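Local atomic coordinates of N-alpha-acetyltransferase 35, NatC auxiliary subunit (Saccharomyces cerevisiae, PDB entry 6YGA), a protein that serves as the auxiliary subunit of the NatC N-terminal acetyltransferase complex, which acetylates the N-terminal methionine of the L-A virus Gag protein. Residues B[386-389]-B[390-394]; B[414-417]-B[418-422]; B[424-427]-B[428-431]; B[472-475]-B[476-480]; B[578-581]-B[582-585]. All blocks are in the same frame, centred on the assembly; numbering follows the deposited sequence.

Contact 1 of 5, residues B[386-389]-B[390-394]; sequences ELIQ and ESSNM
Glu390 N donates to Glu386 O at 2.9 Å with an N-H...O angle of 167°, and the same alpha-helical i to i+4 pattern runs on through Ser391, Ser392 and Asn393, so residues 386-394 make up the uninterrupted opening turns of helix 386-402 in the TPR-like region. The distinctive feature is a pair of consecutive serines whose hydroxyls fold back on the carbonyls one turn earlier. Ser391 OG donates to Leu387 O over 2.7 Å, and Ser392 OG does the same to Ile388 O over 2.7 Å. In both residues OG stands beside the backbone N (chi1 -59° and -56°), which brings hydroxyl and amide to one acceptor. Each of the two carbonyl oxygens is therefore gripped twice, by N from one face of its plane and by OG from the other. Both serines are buried, and these intrahelical hydrogen bonds satisfy hydroxyls that face neighbouring helices: Ser391 lies against Leu423 and Phe427 of helix 406-429, while Ser392 meets Thr361 and Tyr364 of helix 360-372. Before the first turn, Asn385 OD1 accepts from Ile388 N. On the more exposed flank Asn393 bends its amide back over the turn, with ND2 3.2 Å from Gln389 O at an angle too poor for a hydrogen bond. Beside the second serine, Ile388 CG2 packs 3.9 Å from Ser392 OG.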
loop_
_atom_site.group_PDB
_atom_site.type_symbol
_atom_site.label_atom_id
_atom_site.label_comp_id
_atom_site.label_asym_id
_atom_site.label_seq_id
_atom_site.Cartn_x
_atom_site.Cartn_y
_atom_site.Cartn_z
ATOM N N GLU B 386 12.484 -19.439 25.446
ATOM C CA GLU B 386 12.653 -18.158 24.765
ATOM C C GLU B 386 12.664 -18.326 23.250
ATOM O O GLU B 386 12.072 -17.514 22.528
ATOM C CB GLU B 386 13.936 -17.476 25.241
ATOM C CG GLU B 386 13.862 -16.931 26.660
ATOM C CD GLU B 386 12.921 -15.745 26.784
ATOM O OE1 GLU B 386 12.948 -14.860 25.901
ATOM O OE2 GLU B 386 12.153 -15.695 27.766
ATOM N N LEU B 387 13.338 -19.366 22.748
ATOM C CA LEU B 387 13.360 -19.604 21.307
ATOM C C LEU B 387 11.966 -19.907 20.777
ATOM O O LEU B 387 11.590 -19.446 19.693
ATOM C CB LEU B 387 14.321 -20.745 20.973
ATOM C CG LEU B 387 15.770 -20.352 20.683
ATOM C CD1 LEU B 387 16.633 -21.587 20.468
ATOM C CD2 LEU B 387 15.819 -19.446 19.464
ATOM N N ILE B 388 11.182 -20.681 21.529
ATOM C CA ILE B 388 9.821 -20.986 21.102
ATOM C C ILE B 388 8.941 -19.746 21.202
ATOM O O ILE B 388 8.067 -19.521 20.357
ATOM C CB ILE B 388 9.261 -22.163 21.923
ATOM C CG1 ILE B 388 10.051 -23.438 21.616
ATOM C CG2 ILE B 388 7.777 -22.369 21.643
ATOM C CD1 ILE B 388 9.689 -24.616 22.497
ATOM N N GLN B 389 9.170 -18.915 22.221
ATOM C CA GLN B 389 8.409 -17.676 22.362
ATOM C C GLN B 389 8.662 -16.745 21.183
ATOM O O GLN B 389 7.727 -16.164 20.619
ATOM C CB GLN B 389 8.777 -16.988 23.677
ATOM C CG GLN B 389 7.724 -16.028 24.203
ATOM C CD GLN B 389 6.679 -16.724 25.054
ATOM O OE1 GLN B 389 7.007 -17.558 25.899
ATOM N NE2 GLN B 389 5.413 -16.386 24.834
ATOM N N GLU B 390 9.932 -16.592 20.800
ATOM C CA GLU B 390 10.277 -15.781 19.638
ATOM C C GLU B 390 9.728 -16.392 18.356
ATOM O O GLU B 390 9.214 -15.672 17.491
ATOM C CB GLU B 390 11.795 -15.618 19.550
ATOM C CG GLU B 390 12.299 -14.889 18.308
ATOM C CD GLU B 390 12.329 -13.381 18.474
ATOM O OE1 GLU B 390 11.465 -12.837 19.193
ATOM O OE2 GLU B 390 13.223 -12.738 17.884
ATOM N N SER B 391 9.825 -17.714 18.214
ATOM C CA SER B 391 9.305 -18.359 17.013
ATOM C C SER B 391 7.794 -18.198 16.913
ATOM O O SER B 391 7.260 -17.982 15.819
ATOM C CB SER B 391 9.696 -19.835 16.998
ATOM O OG SER B 391 11.104 -19.992 17.046
ATOM N N SER B 392 7.090 -18.283 18.045
ATOM C CA SER B 392 5.636 -18.134 18.031
ATOM C C SER B 392 5.230 -16.729 17.616
ATOM O O SER B 392 4.277 -16.553 16.847
ATOM C CB SER B 392 5.058 -18.466 19.405
ATOM O OG SER B 392 5.453 -19.762 19.815
ATOM N N ASN B 393 5.932 -15.714 18.123
ATOM C CA ASN B 393 5.667 -14.346 17.695
ATOM C C ASN B 393 5.974 -14.167 16.213
ATOM O O ASN B 393 5.242 -13.469 15.501
ATOM C CB ASN B 393 6.478 -13.365 18.543
ATOM C CG ASN B 393 6.030 -13.340 19.993
ATOM O OD1 ASN B 393 4.863 -13.584 20.296
ATOM N ND2 ASN B 393 6.957 -13.040 20.898
HETATM N N MSE B 394 7.040 -14.798 15.729
HETATM C CA MSE B 394 7.414 -14.717 14.321
HETATM C C MSE B 394 6.310 -15.294 13.442
HETATM O O MSE B 394 5.998 -14.759 12.376
HETATM C CB MSE B 394 8.727 -15.463 14.076
HETATM C CG MSE B 394 9.477 -15.015 12.833
HETATM SE SE MSE B 394 10.084 -13.172 12.990
HETATM C CE MSE B 394 9.381 -12.499 11.303
#

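Contact 2 of 5, residues B[414-417]-B[418-422]; sequences NRQL and ILWDS. With EDO (1,2-ethanediol), chain C.
Gln416 and Trp420 sit one turn apart on helix 406-429 of the TPR-like region, Gln416 packing on helix 386-402 and Trp420 on both 386-402 and 433-456. Their side chains run side by side and point the same way, joined by a hydrogen bond of 3.2 Å from the indole NE1 of Trp420 to OE1 at the end of Gln416. OE1 lies in the plane of the indole, yet the amide plane is turned 70° from that of the ring. The glutamine reaches this place because its chain stays extended beyond CG (chi2 -176°), while its CB packs 3.6 Å from Trp420 CD1. The backbone bond of the same pair, Trp420 N to Gln416 O, is short at 2.7 Å and nearly straight. The backbone bond one residue earlier, Leu419 N to Arg415 O, is weak at 3.5 Å. On that more exposed side the extended Arg415 chain lays one guanidinium face against Leu419, whose CD2 stands 3.5 Å above the plane, over its centre; Arg415 NE also makes a long, weak ion pair with Glu397. Asp421 turns its carboxylate away to a salt bridge with Lys443 of helix 433-456. Asn414 OD1 takes a weak bond from ethanediol O1. The buried indole N-H thus finds its acceptor within its own helix, and that bond should limit the rotation of both ring and amide beside Met394.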
loop_
_atom_site.group_PDB
_atom_site.type_symbol
_atom_site.label_atom_id
_atom_site.label_comp_id
_atom_site.label_asym_id
_atom_site.label_seq_id
_atom_site.Cartn_x
_atom_site.Cartn_y
_atom_site.Cartn_z
ATOM N N ASN B 414 10.630 -8.721 3.525
ATOM C CA ASN B 414 11.949 -8.136 3.753
ATOM C C ASN B 414 12.377 -8.296 5.207
ATOM O O ASN B 414 13.506 -8.711 5.498
ATOM C CB ASN B 414 11.937 -6.660 3.353
ATOM C CG ASN B 414 12.287 -6.446 1.897
ATOM O OD1 ASN B 414 13.270 -6.992 1.401
ATOM N ND2 ASN B 414 11.485 -5.645 1.204
ATOM N N ARG B 415 11.474 -7.992 6.137
ATOM C CA ARG B 415 11.777 -8.172 7.552
ATOM C C ARG B 415 11.876 -9.649 7.921
ATOM O O ARG B 415 12.758 -10.041 8.692
ATOM C CB ARG B 415 10.715 -7.469 8.399
ATOM C CG ARG B 415 10.634 -7.940 9.840
ATOM C CD ARG B 415 9.571 -7.172 10.615
ATOM N NE ARG B 415 9.377 -7.724 11.952
ATOM C CZ ARG B 415 10.130 -7.417 13.003
ATOM N NH1 ARG B 415 11.133 -6.558 12.874
ATOM N NH2 ARG B 415 9.885 -7.970 14.182
ATOM N N GLN B 416 10.991 -10.486 7.372
ATOM C CA GLN B 416 10.926 -11.879 7.809
ATOM C C GLN B 416 12.189 -12.653 7.448
ATOM O O GLN B 416 12.679 -13.452 8.255
ATOM C CB GLN B 416 9.711 -12.577 7.199
ATOM C CG GLN B 416 8.362 -12.116 7.715
ATOM C CD GLN B 416 7.223 -12.931 7.126
ATOM O OE1 GLN B 416 7.373 -14.125 6.859
ATOM N NE2 GLN B 416 6.082 -12.287 6.911
ATOM N N LEU B 417 12.718 -12.450 6.237
ATOM C CA LEU B 417 13.762 -13.337 5.731
ATOM C C LEU B 417 14.993 -13.326 6.626
ATOM O O LEU B 417 15.569 -14.382 6.913
ATOM C CB LEU B 417 14.140 -12.955 4.301
ATOM C CG LEU B 417 13.048 -13.080 3.237
ATOM C CD1 LEU B 417 13.650 -12.960 1.847
ATOM C CD2 LEU B 417 12.266 -14.375 3.387
ATOM N N ILE B 418 15.411 -12.146 7.083
ATOM C CA ILE B 418 16.599 -12.099 7.925
ATOM C C ILE B 418 16.278 -12.547 9.350
ATOM O O ILE B 418 17.162 -13.039 10.058
ATOM C CB ILE B 418 17.230 -10.694 7.891
ATOM C CG1 ILE B 418 18.708 -10.776 8.272
ATOM C CG2 ILE B 418 16.494 -9.740 8.816
ATOM C CD1 ILE B 418 19.501 -11.727 7.394
ATOM N N LEU B 419 15.022 -12.410 9.788
ATOM C CA LEU B 419 14.657 -12.860 11.129
ATOM C C LEU B 419 14.466 -14.372 11.177
ATOM O O LEU B 419 14.841 -15.015 12.164
ATOM C CB LEU B 419 13.394 -12.140 11.604
ATOM C CG LEU B 419 13.591 -10.906 12.491
ATOM C CD1 LEU B 419 14.378 -9.827 11.770
ATOM C CD2 LEU B 419 12.251 -10.363 12.955
ATOM N N TRP B 420 13.886 -14.955 10.122
ATOM C CA TRP B 420 13.842 -16.409 10.018
ATOM C C TRP B 420 15.247 -16.997 9.978
ATOM O O TRP B 420 15.517 -18.020 10.617
ATOM C CB TRP B 420 13.063 -16.838 8.775
ATOM C CG TRP B 420 11.579 -16.677 8.864
ATOM C CD1 TRP B 420 10.787 -15.924 8.047
ATOM C CD2 TRP B 420 10.702 -17.295 9.814
ATOM N NE1 TRP B 420 9.473 -16.031 8.431
ATOM C CE2 TRP B 420 9.394 -16.867 9.514
ATOM C CE3 TRP B 420 10.896 -18.167 10.890
ATOM C CZ2 TRP B 420 8.287 -17.278 10.251
ATOM C CZ3 TRP B 420 9.795 -18.574 11.620
ATOM C CH2 TRP B 420 8.508 -18.130 11.296
ATOM N N ASP B 421 16.152 -16.363 9.225
ATOM C CA ASP B 421 17.521 -16.860 9.119
ATOM C C ASP B 421 18.220 -16.831 10.472
ATOM O O ASP B 421 18.822 -17.825 10.895
ATOM C CB ASP B 421 18.302 -16.036 8.093
ATOM C CG ASP B 421 19.647 -16.658 7.737
ATOM O OD1 ASP B 421 19.660 -17.733 7.102
ATOM O OD2 ASP B 421 20.690 -16.066 8.086
ATOM N N SER B 422 18.143 -15.694 11.167
ATOM C CA SER B 422 18.751 -15.584 12.490
ATOM C C SER B 422 18.145 -16.591 13.459
ATOM O O SER B 422 18.856 -17.185 14.277
ATOM C CB SER B 422 18.580 -14.159 13.018
ATOM O OG SER B 422 19.179 -14.006 14.291
HETATM C C1 EDO C . 15.997 -3.962 -0.163
HETATM O O1 EDO C . 14.860 -4.750 -0.536
HETATM C C2 EDO C . 17.227 -4.842 0.019
HETATM O O2 EDO C . 17.007 -5.776 1.084
#

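Contact 3 of 5, residues B[424-427]-B[428-431]; sequences QAQF and ESVN
Glu428 N donates to Gln424 O over 2.9 Å, one of the last regular bonds of helix 406-429 before a Schellman motif spanning Phe427 to Ser432 closes it. The Glu428 side chain leads away from the turn, and only its CB stays near, 3.4 Å from Gln424 O. Ser429 comes next. Its N bonds to Ala425 O at 3.0 Å and weakly to Gln426 O, the first sign of tightening from i-4 to i-3 acceptors. Its OG, placed between the backbone N and the carbonyl carbon (chi1 63°), donates to Gln426 O over 2.8 Å. The Gln426 side chain, bent at chi2, brings NE2 within 3.8 Å of Ser429 OG. Val430 is the first residue to leave helical angles; its N makes two weak bonds, to Gln426 O and to Phe427 O. Asn431 then takes a positive phi of 60° as the C-prime residue, its N bonding to Glu428 O, and Ser432 N reaches back to Phe427 O. Although the turn itself is largely exposed, Phe427 is buried, in contact with Leu387 and Ser391 of helix 386-402 and with the ring of Tyr435 on helix 433-456. Gln424 OE1 accepts from Lys443, tying the start of this end turn to that same helix. Val430 CG2 lies 3.3 Å from Phe427 O, the oxygen that accepts from Ser432 N.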
loop_
_atom_site.group_PDB
_atom_site.type_symbol
_atom_site.label_atom_id
_atom_site.label_comp_id
_atom_site.label_asym_id
_atom_site.label_seq_id
_atom_site.Cartn_x
_atom_site.Cartn_y
_atom_site.Cartn_z
ATOM N N GLN B 424 16.775 -19.529 12.650
ATOM C CA GLN B 424 17.258 -20.852 12.268
ATOM C C GLN B 424 18.689 -21.079 12.743
ATOM O O GLN B 424 19.026 -22.166 13.224
ATOM C CB GLN B 424 17.158 -21.026 10.750
ATOM C CG GLN B 424 17.621 -22.386 10.246
ATOM C CD GLN B 424 17.759 -22.440 8.734
ATOM O OE1 GLN B 424 17.120 -21.675 8.008
ATOM N NE2 GLN B 424 18.601 -23.344 8.253
ATOM N N ALA B 425 19.544 -20.060 12.627
ATOM C CA ALA B 425 20.920 -20.198 13.092
ATOM C C ALA B 425 20.996 -20.321 14.608
ATOM O O ALA B 425 21.933 -20.935 15.130
ATOM C CB ALA B 425 21.758 -19.013 12.616
ATOM N N GLN B 426 20.036 -19.744 15.334
ATOM C CA GLN B 426 20.059 -19.858 16.789
ATOM C C GLN B 426 19.602 -21.243 17.232
ATOM O O GLN B 426 20.164 -21.814 18.174
ATOM C CB GLN B 426 19.195 -18.764 17.421
ATOM C CG GLN B 426 19.317 -18.665 18.937
ATOM C CD GLN B 426 20.694 -18.215 19.395
ATOM O OE1 GLN B 426 21.396 -17.497 18.682
ATOM N NE2 GLN B 426 21.087 -18.637 20.592
ATOM N N PHE B 427 18.577 -21.792 16.571
ATOM C CA PHE B 427 18.228 -23.195 16.775
ATOM C C PHE B 427 19.396 -24.102 16.416
ATOM O O PHE B 427 19.652 -25.102 17.096
ATOM C CB PHE B 427 17.006 -23.569 15.934
ATOM C CG PHE B 427 15.690 -23.181 16.549
ATOM C CD1 PHE B 427 15.336 -23.639 17.806
ATOM C CD2 PHE B 427 14.792 -22.389 15.849
ATOM C CE1 PHE B 427 14.122 -23.293 18.366
ATOM C CE2 PHE B 427 13.573 -22.041 16.404
ATOM C CZ PHE B 427 13.237 -22.494 17.663
ATOM N N GLU B 428 20.120 -23.762 15.348
ATOM C CA GLU B 428 21.239 -24.588 14.912
ATOM C C GLU B 428 22.351 -24.612 15.956
ATOM O O GLU B 428 22.984 -25.651 16.174
ATOM C CB GLU B 428 21.762 -24.077 13.568
ATOM C CG GLU B 428 22.273 -25.165 12.639
ATOM C CD GLU B 428 23.604 -25.732 13.076
ATOM O OE1 GLU B 428 24.422 -24.967 13.630
ATOM O OE2 GLU B 428 23.829 -26.943 12.871
ATOM N N SER B 429 22.596 -23.480 16.622
ATOM C CA SER B 429 23.679 -23.427 17.600
ATOM C C SER B 429 23.366 -24.258 18.839
ATOM O O SER B 429 24.289 -24.709 19.528
ATOM C CB SER B 429 23.972 -21.977 17.988
ATOM O OG SER B 429 22.853 -21.374 18.609
ATOM N N VAL B 430 22.086 -24.471 19.142
ATOM C CA VAL B 430 21.695 -25.306 20.272
ATOM C C VAL B 430 21.275 -26.703 19.822
ATOM O O VAL B 430 20.746 -27.475 20.628
ATOM C CB VAL B 430 20.586 -24.640 21.105
ATOM C CG1 VAL B 430 21.061 -23.301 21.648
ATOM C CG2 VAL B 430 19.320 -24.467 20.277
ATOM N N ASN B 431 21.486 -27.036 18.546
ATOM C CA ASN B 431 21.291 -28.390 18.026
ATOM C C ASN B 431 19.849 -28.873 18.200
ATOM O O ASN B 431 19.598 -30.046 18.482
ATOM C CB ASN B 431 22.279 -29.369 18.670
ATOM C CG ASN B 431 23.710 -29.160 18.193
ATOM O OD1 ASN B 431 23.950 -28.842 17.027
ATOM N ND2 ASN B 431 24.667 -29.349 19.095
#

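Contact 4 of 5, residues B[472-475]-B[476-480]; sequences VYYL and SHHLE
Ring contact between Tyr474 and His478, one turn apart on helix 465-506, sets this contact apart. The pair is edge-to-face, with the histidine edge turned to the tyrosine face, centroids 4.7 Å apart and planes at 61°. His478 CD2 stands over one face of Tyr474, offset toward the rim, and NE2 comes within 3.4 Å of Tyr474 CE1. The same CD2 also lies 3.2 Å from Tyr474 O, which sits in the histidine plane. Swung away from its backbone N (chi1 165°), the Tyr474 side chain sends OH to a hydrogen bond with Glu599 O, and Pro598 packs against both side chains. Hydrogen bonds form the second group. Val472 O accepts twice from Ser476, from N at 2.6 Å and from OG at 2.7 Å, on opposite faces of the carbonyl plane. The buried serine hydroxyl is thereby satisfied beside Ile545 and Thr548 of helix 511-564. Van der Waals contacts complete the account: Val472 CG1 rests 3.9 Å from Ser476 OG, and Leu475 makes apolar contacts with Leu444 and Ile448. The i to i+4 backbone bonds, the aromatic pair at the same spacing and the serine bonded to its i-4 carbonyl are those of a regular alpha-helix, here packed against helices 433-456 and 511-564 and the loop at Pro598.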
loop_
_atom_site.group_PDB
_atom_site.type_symbol
_atom_site.label_atom_id
_atom_site.label_comp_id
_atom_site.label_asym_id
_atom_site.label_seq_id
_atom_site.Cartn_x
_atom_site.Cartn_y
_atom_site.Cartn_z
ATOM N N VAL B 472 14.696 -18.663 -8.437
ATOM C CA VAL B 472 13.589 -19.341 -7.767
ATOM C C VAL B 472 13.606 -20.829 -8.088
ATOM O O VAL B 472 13.305 -21.666 -7.230
ATOM C CB VAL B 472 12.250 -18.683 -8.142
ATOM C CG1 VAL B 472 11.085 -19.448 -7.528
ATOM C CG2 VAL B 472 12.238 -17.245 -7.667
ATOM N N TYR B 473 13.966 -21.184 -9.323
ATOM C CA TYR B 473 14.226 -22.583 -9.643
ATOM C C TYR B 473 15.305 -23.153 -8.729
ATOM O O TYR B 473 15.146 -24.237 -8.157
ATOM C CB TYR B 473 14.633 -22.710 -11.109
ATOM C CG TYR B 473 15.139 -24.079 -11.491
ATOM C CD1 TYR B 473 14.257 -25.106 -11.792
ATOM C CD2 TYR B 473 16.500 -24.342 -11.557
ATOM C CE1 TYR B 473 14.716 -26.362 -12.144
ATOM C CE2 TYR B 473 16.969 -25.593 -11.907
ATOM C CZ TYR B 473 16.073 -26.600 -12.201
ATOM O OH TYR B 473 16.530 -27.847 -12.551
ATOM N N TYR B 474 16.407 -22.418 -8.575
ATOM C CA TYR B 474 17.472 -22.824 -7.664
ATOM C C TYR B 474 16.948 -22.982 -6.238
ATOM O O TYR B 474 17.242 -23.977 -5.566
ATOM C CB TYR B 474 18.603 -21.797 -7.736
ATOM C CG TYR B 474 19.620 -21.859 -6.623
ATOM C CD1 TYR B 474 20.691 -22.745 -6.681
ATOM C CD2 TYR B 474 19.526 -21.010 -5.530
ATOM C CE1 TYR B 474 21.632 -22.792 -5.666
ATOM C CE2 TYR B 474 20.455 -21.049 -4.512
ATOM C CZ TYR B 474 21.507 -21.941 -4.584
ATOM O OH TYR B 474 22.435 -21.983 -3.571
ATOM N N LEU B 475 16.155 -22.015 -5.764
ATOM C CA LEU B 475 15.566 -22.133 -4.431
ATOM C C LEU B 475 14.603 -23.312 -4.349
ATOM O O LEU B 475 14.617 -24.066 -3.368
ATOM C CB LEU B 475 14.846 -20.841 -4.047
ATOM C CG LEU B 475 15.667 -19.575 -3.819
ATOM C CD1 LEU B 475 14.748 -18.458 -3.347
ATOM C CD2 LEU B 475 16.794 -19.822 -2.823
ATOM N N SER B 476 13.750 -23.480 -5.364
ATOM C CA SER B 476 12.790 -24.580 -5.367
ATOM C C SER B 476 13.484 -25.935 -5.394
ATOM O O SER B 476 12.969 -26.908 -4.830
ATOM C CB SER B 476 11.848 -24.457 -6.565
ATOM O OG SER B 476 11.199 -23.200 -6.588
ATOM N N HIS B 477 14.638 -26.026 -6.057
ATOM C CA HIS B 477 15.375 -27.285 -6.066
ATOM C C HIS B 477 15.856 -27.634 -4.665
ATOM O O HIS B 477 15.776 -28.792 -4.245
ATOM C CB HIS B 477 16.549 -27.203 -7.045
ATOM C CG HIS B 477 17.346 -28.468 -7.151
ATOM N ND1 HIS B 477 18.465 -28.709 -6.383
ATOM C CD2 HIS B 477 17.193 -29.556 -7.944
ATOM C CE1 HIS B 477 18.965 -29.892 -6.694
ATOM N NE2 HIS B 477 18.211 -30.426 -7.639
ATOM N N HIS B 478 16.336 -26.636 -3.916
ATOM C CA HIS B 478 16.762 -26.883 -2.542
ATOM C C HIS B 478 15.576 -27.207 -1.642
ATOM O O HIS B 478 15.689 -28.041 -0.733
ATOM C CB HIS B 478 17.531 -25.678 -2.001
ATOM C CG HIS B 478 18.953 -25.615 -2.463
ATOM N ND1 HIS B 478 20.004 -26.067 -1.696
ATOM C CD2 HIS B 478 19.498 -25.156 -3.615
ATOM C CE1 HIS B 478 21.135 -25.888 -2.353
ATOM N NE2 HIS B 478 20.856 -25.338 -3.521
ATOM N N LEU B 479 14.430 -26.561 -1.872
ATOM C CA LEU B 479 13.252 -26.868 -1.070
ATOM C C LEU B 479 12.744 -28.277 -1.354
ATOM O O LEU B 479 12.328 -28.989 -0.434
ATOM C CB LEU B 479 12.153 -25.837 -1.323
ATOM C CG LEU B 479 10.873 -26.036 -0.508
ATOM C CD1 LEU B 479 11.193 -26.205 0.971
ATOM C CD2 LEU B 479 9.925 -24.871 -0.716
ATOM N N GLU B 480 12.782 -28.703 -2.619
ATOM C CA GLU B 480 12.329 -30.051 -2.945
ATOM C C GLU B 480 13.259 -31.100 -2.342
ATOM O O GLU B 480 12.797 -32.122 -1.821
ATOM C CB GLU B 480 12.223 -30.225 -4.460
ATOM C CG GLU B 480 11.546 -31.521 -4.891
ATOM C CD GLU B 480 12.316 -32.247 -5.975
ATOM O OE1 GLU B 480 13.412 -31.773 -6.343
ATOM O OE2 GLU B 480 11.828 -33.290 -6.456
#

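Contact 5 of 5, residues B[578-581]-B[582-585]; sequences FSNE and RLIH
Asn580 and Leu583 meet at the N-cap of helix 581-588, where the asparagine side chain replaces a missing backbone acceptor. Beyond CB, CG stands between the backbone N and the carbonyl carbon (chi1 60°), which turns the amide over the first turn. Asn580 CG lies 3.7 Å from Leu583 CG. OD1 accepts from Leu583 N over 2.8 Å, the capping bond, and also touches Arg582 CB at 3.4 Å. ND2 lies across the leucine side chain, near CG and CD1. The backbone O of Asn580 meanwhile takes Ile584 N, so both carbonyl groups of one residue serve the helix start. Arg582 sends its guanidinium to a salt bridge with Glu604. This end of the fold faces the catalytic-subunit chain, N-alpha-acetyltransferase 30: Ser579 OG hydrogen-bonds to Pro157 O of that chain, and Leu583 packs on its Thr159. At the tip of the cap, Asn580 ND2 lies 3.3 Å from Leu583 CD1.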
loop_
_atom_site.group_PDB
_atom_site.type_symbol
_atom_site.label_atom_id
_atom_site.label_comp_id
_atom_site.label_asym_id
_atom_site.label_seq_id
_atom_site.Cartn_x
_atom_site.Cartn_y
_atom_site.Cartn_z
ATOM N N PHE B 578 27.063 5.409 -16.084
ATOM C CA PHE B 578 27.032 5.661 -14.649
ATOM C C PHE B 578 27.231 4.394 -13.823
ATOM O O PHE B 578 27.880 4.438 -12.770
ATOM C CB PHE B 578 25.722 6.354 -14.280
ATOM C CG PHE B 578 25.599 7.743 -14.840
ATOM C CD1 PHE B 578 26.345 8.784 -14.314
ATOM C CD2 PHE B 578 24.743 8.007 -15.894
ATOM C CE1 PHE B 578 26.232 10.066 -14.823
ATOM C CE2 PHE B 578 24.629 9.285 -16.410
ATOM C CZ PHE B 578 25.371 10.317 -15.872
ATOM N N SER B 579 26.697 3.263 -14.279
ATOM C CA SER B 579 26.720 2.031 -13.506
ATOM C C SER B 579 27.227 0.878 -14.364
ATOM O O SER B 579 27.442 1.012 -15.571
ATOM C CB SER B 579 25.329 1.697 -12.955
ATOM O OG SER B 579 25.367 0.509 -12.185
ATOM N N ASN B 580 27.417 -0.269 -13.713
ATOM C CA ASN B 580 27.800 -1.497 -14.390
ATOM C C ASN B 580 26.816 -2.602 -14.030
ATOM O O ASN B 580 26.070 -2.507 -13.051
ATOM C CB ASN B 580 29.245 -1.917 -14.047
ATOM C CG ASN B 580 29.454 -2.169 -12.563
ATOM O OD1 ASN B 580 28.935 -3.136 -12.004
ATOM N ND2 ASN B 580 30.245 -1.313 -11.924
ATOM N N GLU B 581 26.826 -3.661 -14.842
ATOM C CA GLU B 581 25.832 -4.717 -14.690
ATOM C C GLU B 581 26.031 -5.515 -13.406
ATOM O O GLU B 581 25.061 -6.052 -12.860
ATOM C CB GLU B 581 25.856 -5.642 -15.910
ATOM C CG GLU B 581 27.242 -6.098 -16.344
ATOM C CD GLU B 581 27.189 -7.127 -17.462
ATOM O OE1 GLU B 581 26.347 -8.048 -17.388
ATOM O OE2 GLU B 581 27.984 -7.012 -18.418
ATOM N N ARG B 582 27.266 -5.602 -12.903
ATOM C CA ARG B 582 27.497 -6.315 -11.649
ATOM C C ARG B 582 26.838 -5.598 -10.476
ATOM O O ARG B 582 26.221 -6.240 -9.615
ATOM C CB ARG B 582 28.996 -6.486 -11.400
ATOM C CG ARG B 582 29.326 -7.252 -10.124
ATOM C CD ARG B 582 30.828 -7.424 -9.942
ATOM N NE ARG B 582 31.402 -8.318 -10.942
ATOM C CZ ARG B 582 31.683 -9.600 -10.728
ATOM N NH1 ARG B 582 31.451 -10.143 -9.541
ATOM N NH2 ARG B 582 32.203 -10.338 -11.700
ATOM N N LEU B 583 26.959 -4.270 -10.419
ATOM C CA LEU B 583 26.322 -3.518 -9.342
ATOM C C LEU B 583 24.806 -3.643 -9.407
ATOM O O LEU B 583 24.139 -3.770 -8.373
ATOM C CB LEU B 583 26.739 -2.049 -9.404
ATOM C CG LEU B 583 28.206 -1.738 -9.099
ATOM C CD1 LEU B 583 28.501 -0.255 -9.288
ATOM C CD2 LEU B 583 28.559 -2.181 -7.687
ATOM N N ILE B 584 24.243 -3.618 -10.616
ATOM C CA ILE B 584 22.796 -3.723 -10.766
ATOM C C ILE B 584 22.318 -5.116 -10.378
ATOM O O ILE B 584 21.270 -5.271 -9.739
ATOM C CB ILE B 584 22.385 -3.353 -12.203
ATOM C CG1 ILE B 584 22.659 -1.872 -12.466
ATOM C CG2 ILE B 584 20.918 -3.662 -12.448
ATOM C CD1 ILE B 584 22.470 -1.471 -13.904
ATOM N N HIS B 585 23.081 -6.149 -10.745
ATOM C CA HIS B 585 22.731 -7.507 -10.340
ATOM C C HIS B 585 22.766 -7.665 -8.824
ATOM O O HIS B 585 21.871 -8.284 -8.240
ATOM C CB HIS B 585 23.673 -8.515 -10.994
ATOM C CG HIS B 585 23.566 -9.891 -10.416
ATOM N ND1 HIS B 585 22.668 -10.826 -10.881
ATOM C CD2 HIS B 585 24.226 -10.480 -9.391
ATOM C CE1 HIS B 585 22.789 -11.938 -10.177
ATOM N NE2 HIS B 585 23.725 -11.753 -9.265
#

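Followed from the N terminus, the five contacts come strictly in series; none nests in or crosses another, and each is one continuous stretch, closing no loop beyond local turns. Contact 1 opens helix 386-402. Helix 406-429 then folds back against it, carrying contact 2 in its middle and contact 3 at its end. Contact 1 touches both: Met394 CG meets Trp420 CH2 at 3.6 Å, and Leu387 CD1 meets Phe427 CD1 at 3.6 Å. Contact 4, on helix 465-506, packs, like contacts 2 and 3, against helix 433-456, about 8 Å from contact 2 between nearest atoms. Contact 5, about 11 Å from contact 4 between nearest atoms, starts helix 581-588 beside N-alpha-acetyltransferase 30.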